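Local coordinates for histone acetyltransferase, ELP3 family (Methanocaldococcus infernus, PDB 6IA8), which forms carboxymethyluridine at the wobble position 34 of tRNAs from acetyl-CoA and S-adenosyl-L-methionine, using a [4Fe-4S] cluster, at residues A[117-120]-A[121-125]; A[145-148]-A[149-153]; A[366-370]-A[371-375]. All coordinates share one frame; numbering follows the deposited sequence. Where two conformers were deposited one is given.

Interaction 1: residues A[117-120]-A[121-125]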
loop_
_atom_site.group_PDB
_atom_site.type_symbol
_atom_site.label_atom_id
_atom_site.label_comp_id
_atom_site.label_asym_id
_atom_site.label_seq_id
_atom_site.Cartn_x
_atom_site.Cartn_y
_atom_site.Cartn_z
ATOM N N GLN A 117 18.419 11.213 4.967
ATOM C CA GLN A 117 17.037 11.006 5.393
ATOM C C GLN A 117 16.821 9.570 5.867
ATOM O O GLN A 117 16.222 9.322 6.921
ATOM C CB GLN A 117 16.088 11.329 4.241
ATOM C CG GLN A 117 15.913 12.819 3.945
ATOM C CD GLN A 117 14.952 13.048 2.818
ATOM O OE1 GLN A 117 13.741 13.173 3.034
ATOM N NE2 GLN A 117 15.474 13.084 1.601
ATOM N N THR A 118 17.292 8.610 5.089
ATOM C CA THR A 118 17.095 7.220 5.462
ATOM C C THR A 118 17.831 6.897 6.762
ATOM O O THR A 118 17.261 6.328 7.699
ATOM C CB THR A 118 17.573 6.337 4.318
ATOM O OG1 THR A 118 16.838 6.636 3.115
ATOM C CG2 THR A 118 17.385 4.845 4.676
ATOM N N ARG A 119 19.106 7.261 6.840
ATOM C CA ARG A 119 19.873 7.008 8.057
ATOM C C ARG A 119 19.216 7.652 9.277
ATOM O O ARG A 119 19.078 7.018 10.336
ATOM C CB ARG A 119 21.307 7.520 7.866
ATOM C CG ARG A 119 22.131 7.582 9.125
ATOM C CD ARG A 119 22.855 6.293 9.424
ATOM N NE ARG A 119 23.670 6.376 10.641
ATOM C CZ ARG A 119 24.263 5.329 11.206
ATOM N NH1 ARG A 119 24.153 4.126 10.654
ATOM N NH2 ARG A 119 24.966 5.482 12.316
ATOM N N ALA A 120 18.819 8.923 9.159
ATOM C CA ALA A 120 18.289 9.633 10.321
ATOM C C ALA A 120 17.015 8.970 10.850
ATOM O O ALA A 120 16.790 8.897 12.067
ATOM C CB ALA A 120 18.038 11.105 9.966
ATOM N N ARG A 121 16.160 8.495 9.948
ATOM C CA ARG A 121 14.929 7.839 10.368
ATOM C C ARG A 121 15.229 6.516 11.068
ATOM O O ARG A 121 14.596 6.176 12.074
ATOM C CB ARG A 121 14.021 7.625 9.151
ATOM C CG ARG A 121 12.646 7.066 9.491
ATOM C CD ARG A 121 11.843 7.980 10.400
ATOM N NE ARG A 121 10.689 7.290 10.977
ATOM C CZ ARG A 121 9.996 7.741 12.016
ATOM N NH1 ARG A 121 10.330 8.884 12.592
ATOM N NH2 ARG A 121 8.971 7.047 12.482
ATOM N N ILE A 122 16.194 5.756 10.551
ATOM C CA ILE A 122 16.545 4.478 11.163
ATOM C C ILE A 122 17.092 4.697 12.566
ATOM O O ILE A 122 16.683 4.028 13.523
ATOM C CB ILE A 122 17.542 3.719 10.272
ATOM C CG1 ILE A 122 16.815 3.203 9.009
ATOM C CG2 ILE A 122 18.155 2.548 11.027
ATOM C CD1 ILE A 122 17.777 2.744 7.902
ATOM N N GLU A 123 18.022 5.642 12.717
ATOM C CA GLU A 123 18.577 5.918 14.037
ATOM C C GLU A 123 17.497 6.409 14.995
ATOM O O GLU A 123 17.489 6.039 16.174
ATOM C CB GLU A 123 19.711 6.942 13.925
ATOM C CG GLU A 123 20.898 6.440 13.110
ATOM C CD GLU A 123 21.520 5.185 13.701
ATOM O OE1 GLU A 123 21.884 5.206 14.902
ATOM O OE2 GLU A 123 21.637 4.184 12.966
ATOM N N GLN A 124 16.594 7.270 14.516
ATOM C CA GLN A 124 15.503 7.754 15.359
ATOM C C GLN A 124 14.612 6.612 15.828
ATOM O O GLN A 124 14.161 6.607 16.978
ATOM C CB GLN A 124 14.712 8.799 14.574
ATOM C CG GLN A 124 13.405 9.230 15.150
ATOM C CD GLN A 124 12.599 10.064 14.155
ATOM O OE1 GLN A 124 11.367 10.044 14.163
ATOM N NE2 GLN A 124 13.296 10.794 13.289
ATOM N N LEU A 125 14.367 5.625 14.961
ATOM C CA LEU A 125 13.552 4.481 15.352
ATOM C C LEU A 125 14.305 3.583 16.322
ATOM O O LEU A 125 13.724 3.073 17.286
ATOM C CB LEU A 125 13.113 3.693 14.113
ATOM C CG LEU A 125 12.043 4.377 13.251
ATOM C CD1 LEU A 125 11.852 3.647 11.922
ATOM C CD2 LEU A 125 10.712 4.492 13.989
#
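R119 and E123 pair one turn apart on helix 114-127, an i to i+4 salt bridge built by stacking. E123 was modelled in two conformers and the pairing is that of one of them, so it is held less surely. Followed outward, the E123 side chain first passes the backbone: CB lies 3.6 Å from R119 O, and CG sits 3.4 Å from the same oxygen, with R119 NE not much farther. Beyond CG the chain bends (chi2 -60°), which swings CD over one face of the guanidinium, 3.7 Å from R119 CZ. At the tip, E123 OE2 lies over the centre of the guanidinium, 3.4 Å from R119 NH1, while OE1 stays farther off, nearest R119 NH2. The two flat groups are only 18° from parallel, so OE2 is well out of the guanidinium plane and no N-H points at it. A leucine at R119 would probably leave the E123 carboxylate without its positive mate, with the like-charged E126 still close by.

On the backbone side of the pair, E123 N donates to R119 O at 2.9 Å with a nearly straight N-H...O angle of 174°. On the buried flank T118 CG2 meets I122 CD1 at 3.9 Å, the two side chains running alongside each other, and both touch M163 of helix 149-164. The helix therefore combines an apolar inner flank with an ion pair held by charge and face-to-face packing, not by a directed hydrogen bond.

Interaction 2: residues A[145-148]-A[149-153]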
loop_
_atom_site.group_PDB
_atom_site.type_symbol
_atom_site.label_atom_id
_atom_site.label_comp_id
_atom_site.label_asym_id
_atom_site.label_seq_id
_atom_site.Cartn_x
_atom_site.Cartn_y
_atom_site.Cartn_z
ATOM N N PRO A 145 8.611 9.352 -10.645
ATOM C CA PRO A 145 8.752 8.638 -11.923
ATOM C C PRO A 145 8.954 9.555 -13.104
ATOM O O PRO A 145 9.345 9.076 -14.175
ATOM C CB PRO A 145 7.432 7.857 -12.047
ATOM C CG PRO A 145 6.882 7.777 -10.639
ATOM C CD PRO A 145 7.308 9.066 -9.995
ATOM N N ALA A 146 8.721 10.852 -12.947
ATOM C CA ALA A 146 8.977 11.813 -14.014
ATOM C C ALA A 146 10.386 12.384 -13.966
ATOM O O ALA A 146 10.801 13.062 -14.913
ATOM C CB ALA A 146 7.973 12.970 -13.955
ATOM N N ARG A 147 11.129 12.144 -12.885
ATOM C CA ARG A 147 12.505 12.621 -12.804
ATOM C C ARG A 147 13.417 11.830 -13.747
ATOM O O ARG A 147 13.086 10.737 -14.219
ATOM C CB ARG A 147 13.032 12.523 -11.368
ATOM C CG ARG A 147 12.194 13.274 -10.337
ATOM C CD ARG A 147 12.326 14.772 -10.506
ATOM N NE ARG A 147 13.682 15.238 -10.219
ATOM C CZ ARG A 147 14.126 15.563 -9.009
ATOM N NH1 ARG A 147 13.325 15.475 -7.957
ATOM N NH2 ARG A 147 15.372 15.999 -8.852
ATOM N N GLU A 148 14.590 12.394 -14.011
ATOM C CA GLU A 148 15.584 11.700 -14.812
ATOM C C GLU A 148 15.899 10.341 -14.190
ATOM O O GLU A 148 15.997 10.202 -12.967
ATOM C CB GLU A 148 16.859 12.540 -14.908
ATOM C CG GLU A 148 16.675 14.060 -14.933
ATOM C CD GLU A 148 16.618 14.674 -13.528
ATOM O OE1 GLU A 148 15.558 14.544 -12.868
ATOM O OE2 GLU A 148 17.631 15.263 -13.072
ATOM N N ILE A 149 16.080 9.333 -15.043
ATOM C CA ILE A 149 16.409 8.000 -14.544
ATOM C C ILE A 149 17.691 8.043 -13.721
ATOM O O ILE A 149 17.820 7.354 -12.701
ATOM C CB ILE A 149 16.512 7.011 -15.716
ATOM C CG1 ILE A 149 15.112 6.669 -16.235
ATOM C CG2 ILE A 149 17.222 5.755 -15.278
ATOM C CD1 ILE A 149 15.119 6.051 -17.620
ATOM N N GLU A 150 18.660 8.845 -14.160
ATOM C CA GLU A 150 19.901 9.008 -13.414
ATOM C C GLU A 150 19.618 9.376 -11.971
ATOM O O GLU A 150 20.214 8.806 -11.052
ATOM C CB GLU A 150 20.776 10.082 -14.061
ATOM C CG GLU A 150 21.997 10.480 -13.248
ATOM C CD GLU A 150 22.796 11.595 -13.905
ATOM O OE1 GLU A 150 22.242 12.288 -14.783
ATOM O OE2 GLU A 150 23.980 11.774 -13.550
ATOM N N TYR A 151 18.694 10.323 -11.755
ATOM C CA TYR A 151 18.351 10.743 -10.400
ATOM C C TYR A 151 17.623 9.645 -9.639
ATOM O O TYR A 151 17.907 9.421 -8.457
ATOM C CB TYR A 151 17.507 12.014 -10.436
ATOM C CG TYR A 151 17.051 12.467 -9.068
ATOM C CD1 TYR A 151 17.849 13.282 -8.282
ATOM C CD2 TYR A 151 15.814 12.079 -8.562
ATOM C CE1 TYR A 151 17.427 13.694 -7.035
ATOM C CE2 TYR A 151 15.388 12.498 -7.310
ATOM C CZ TYR A 151 16.193 13.298 -6.554
ATOM O OH TYR A 151 15.788 13.711 -5.299
ATOM N N GLN A 152 16.674 8.962 -10.284
ATOM C CA GLN A 152 15.939 7.899 -9.602
ATOM C C GLN A 152 16.875 6.793 -9.130
ATOM O O GLN A 152 16.767 6.310 -7.993
ATOM C CB GLN A 152 14.882 7.293 -10.526
ATOM C CG GLN A 152 13.867 8.255 -11.122
ATOM C CD GLN A 152 12.815 7.523 -11.932
ATOM O OE1 GLN A 152 12.332 6.477 -11.520
ATOM N NE2 GLN A 152 12.472 8.055 -13.098
ATOM N N ASP A 153 17.742 6.316 -10.026
ATOM C CA ASP A 153 18.653 5.232 -9.674
ATOM C C ASP A 153 19.540 5.650 -8.514
ATOM O O ASP A 153 19.717 4.903 -7.546
ATOM C CB ASP A 153 19.499 4.829 -10.883
ATOM C CG ASP A 153 18.693 4.144 -11.956
ATOM O OD1 ASP A 153 17.482 3.890 -11.733
ATOM O OD2 ASP A 153 19.277 3.849 -13.012
HETATM O O HOH W 1 10.420 6.529 -14.731
#
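The guanidinium of R147 lies flat on the ring of Y151 just where helix 149-164 begins, in the loop-to-helix connection that follows strand 134-140 of the parallel sheet of the radical SAM core. This is the tight part of the contact: the group centres are 3.9 Å apart, the planes differ by 18°, and R147 CZ stands 16° off the ring normal, a cation-pi stack over the face. R147 NH2 lies over the middle of the ring, 3.6 Å from Y151 CE1. Bends at chi2 (-70°) and chi3 fold the arginine over the Y151 ring, while Y151 OH is hydrogen-bonded to S70 N.

The solvent side is looser. E148, the exposed N-cap residue, draws its carboxylate toward the arginine in a weak, salt-bridging bond from R147 NE to E148 OE1 (3.3 Å), and its side chain comes no closer to the Y151 side chain than 4.0 Å, from E148 OE1 to Y151 CB.

Inward, buried Q152 ties the loop to the first turn. Q152 NE2 donates to R147 O at 3.0 Å, from above the carbonyl plane, and also donates to a water (3.0 Å), which in turn donates to P145 O at 2.8 Å.

Interaction 3: residues A[366-370]-A[371-375]; sequences LRCRC and IRCRE. With SO4 (sulfate ion), chain B.
The covalent link comes first: C368 SG and C373 SG form a disulfide of 2.1 Å with a chi3 of 85°, near the right angle of a relaxed bridge. C368 contributes from the loop with SG anti to its backbone N (chi1 171°), whereas C373 belongs to the short helix 371-374, so the bond closes a small ring across the loop-helix junction. C370, between them, is not part of the bridge; its SG rests 3.7 Å from C373 SG in an apolar contact.

Among backbone hydrogen bonds, R374 N donates to C370 O at 3.1 Å, bent at the hydrogen to 139°. This is consistent with C370 as the N-cap of the one-turn helix 371-374, in the GNAT-type acetyltransferase part of the protein. I371, the first residue of that turn, packs on L419 and F422 of strand 418-427, and its side chain is about 6 Å from that of Q445, which probably binds acetyl-CoA, as in related enzymes.

Van der Waals contact joins R374 to R369. The extended R374 chain runs past the loop backbone, its CD 3.5 Å from R369 O, and brings one guanidinium face over R369 CB, offset toward the rim; R374 CZ is 3.7 Å from R369 CB.

The charged groups find partners beyond the two segments. R369 turns its guanidinium edge to a sulfate, probably from the crystallisation liquor, whose modelled place is doubtful. Long, weak ion pairs link R374 to E412 and D417.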
loop_
_atom_site.group_PDB
_atom_site.type_symbol
_atom_site.label_atom_id
_atom_site.label_comp_id
_atom_site.label_asym_id
_atom_site.label_seq_id
_atom_site.Cartn_x
_atom_site.Cartn_y
_atom_site.Cartn_z
ATOM N N LEU A 366 -22.137 -0.039 12.390
ATOM C CA LEU A 366 -21.431 -0.337 11.147
ATOM C C LEU A 366 -20.194 -1.183 11.443
ATOM O O LEU A 366 -19.360 -0.806 12.268
ATOM C CB LEU A 366 -21.055 0.967 10.448
ATOM C CG LEU A 366 -22.197 1.917 10.105
ATOM C CD1 LEU A 366 -21.698 3.252 9.606
ATOM C CD2 LEU A 366 -23.110 1.295 9.051
ATOM N N ARG A 367 -20.086 -2.335 10.794
ATOM C CA ARG A 367 -18.952 -3.228 10.991
ATOM C C ARG A 367 -17.918 -2.972 9.893
ATOM O O ARG A 367 -18.266 -2.604 8.770
ATOM C CB ARG A 367 -19.408 -4.699 10.991
ATOM C CG ARG A 367 -20.331 -5.138 12.179
ATOM C CD ARG A 367 -20.706 -6.662 12.139
ATOM N N CYS A 368 -16.644 -3.115 10.235
ATOM C CA CYS A 368 -15.548 -3.016 9.274
ATOM C C CYS A 368 -14.887 -4.383 9.142
ATOM O O CYS A 368 -14.534 -5.006 10.147
ATOM C CB CYS A 368 -14.520 -1.969 9.713
ATOM S SG CYS A 368 -12.999 -1.935 8.735
ATOM N N ARG A 369 -14.748 -4.868 7.913
ATOM C CA ARG A 369 -14.139 -6.183 7.704
ATOM C C ARG A 369 -12.844 -6.136 6.881
ATOM O O ARG A 369 -12.308 -7.194 6.492
ATOM C CB ARG A 369 -15.159 -7.119 7.054
ATOM C CG ARG A 369 -15.537 -6.687 5.654
ATOM C CD ARG A 369 -16.736 -7.462 5.081
ATOM N NE ARG A 369 -16.934 -7.056 3.699
ATOM C CZ ARG A 369 -17.283 -5.828 3.336
ATOM N NH1 ARG A 369 -17.581 -4.916 4.255
ATOM N NH2 ARG A 369 -17.485 -5.552 2.058
ATOM N N CYS A 370 -12.285 -4.953 6.665
ATOM C CA CYS A 370 -11.102 -4.833 5.824
ATOM C C CYS A 370 -9.849 -5.265 6.591
ATOM O O CYS A 370 -9.886 -5.564 7.778
ATOM C CB CYS A 370 -10.952 -3.404 5.311
ATOM S SG CYS A 370 -10.403 -2.275 6.554
ATOM N N ILE A 371 -8.726 -5.321 5.882
ATOM C CA ILE A 371 -7.521 -5.955 6.413
ATOM C C ILE A 371 -7.070 -5.270 7.691
ATOM O O ILE A 371 -6.743 -5.921 8.684
ATOM C CB ILE A 371 -6.412 -5.925 5.353
ATOM C CG1 ILE A 371 -6.740 -6.894 4.193
ATOM C CG2 ILE A 371 -5.059 -6.304 5.981
ATOM C CD1 ILE A 371 -5.857 -6.704 2.980
ATOM N N ARG A 372 -7.049 -3.940 7.693
ATOM C CA ARG A 372 -6.571 -3.236 8.887
ATOM C C ARG A 372 -7.454 -3.521 10.105
ATOM O O ARG A 372 -6.957 -3.654 11.237
ATOM C CB ARG A 372 -6.507 -1.721 8.641
ATOM C CG ARG A 372 -5.994 -0.956 9.859
ATOM C CD ARG A 372 -5.953 0.561 9.673
ATOM N NE ARG A 372 -5.717 1.235 10.950
ATOM C CZ ARG A 372 -4.543 1.270 11.572
ATOM N NH1 ARG A 372 -3.489 0.672 11.036
ATOM N NH2 ARG A 372 -4.421 1.897 12.734
ATOM N N CYS A 373 -8.771 -3.586 9.908
ATOM C CA CYS A 373 -9.652 -3.791 11.047
ATOM C C CYS A 373 -9.558 -5.215 11.598
ATOM O O CYS A 373 -9.846 -5.448 12.774
ATOM C CB CYS A 373 -11.102 -3.487 10.657
ATOM S SG CYS A 373 -11.482 -1.786 10.107
ATOM N N ARG A 374 -9.191 -6.185 10.777
ATOM C CA ARG A 374 -9.182 -7.579 11.219
ATOM C C ARG A 374 -7.777 -8.146 11.497
ATOM O O ARG A 374 -7.653 -9.279 11.996
ATOM C CB ARG A 374 -9.899 -8.446 10.166
ATOM C CG ARG A 374 -11.412 -8.254 10.053
ATOM C CD ARG A 374 -12.052 -9.399 9.233
ATOM N NE ARG A 374 -13.509 -9.469 9.369
ATOM C CZ ARG A 374 -14.288 -10.317 8.703
ATOM N NH1 ARG A 374 -15.600 -10.298 8.889
ATOM N NH2 ARG A 374 -13.759 -11.178 7.849
ATOM N N GLU A 375 -6.711 -7.420 11.175
ATOM C CA GLU A 375 -5.387 -8.017 11.285
ATOM C C GLU A 375 -5.068 -8.289 12.750
ATOM O O GLU A 375 -5.495 -7.548 13.636
ATOM C CB GLU A 375 -4.328 -7.117 10.661
ATOM C CG GLU A 375 -4.215 -5.750 11.266
ATOM C CD GLU A 375 -3.177 -4.908 10.535
ATOM O OE1 GLU A 375 -3.426 -4.534 9.372
ATOM O OE2 GLU A 375 -2.106 -4.655 11.116
HETATM S S SO4 B . -16.182 -8.872 0.723
HETATM O O1 SO4 B . -16.689 -10.216 1.006
HETATM O O2 SO4 B . -14.733 -8.946 0.540
HETATM O O3 SO4 B . -16.452 -8.008 1.835
HETATM O O4 SO4 B . -16.852 -8.316 -0.448
#

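How the interactions relate
From the N terminus the three contacts come in series, and none nests in or crosses another. Interaction 1 stays within helix 114-127, whose side chains pack on strand 63-68 and helix 149-164. Interaction 2 closes the turn into that second helix, after strand 134-140, so helix 149-164 relates the two, at different places along it, although their nearest atoms stay about 7 Å apart. Both belong to the radical SAM core. Interaction 3 comes much later, closing the loop between helices 353-364 and 371-374 and leading to the acetyltransferase sheet. Its centre lies about 37 Å from that of interaction 2, on the opposite side of the chain's centre.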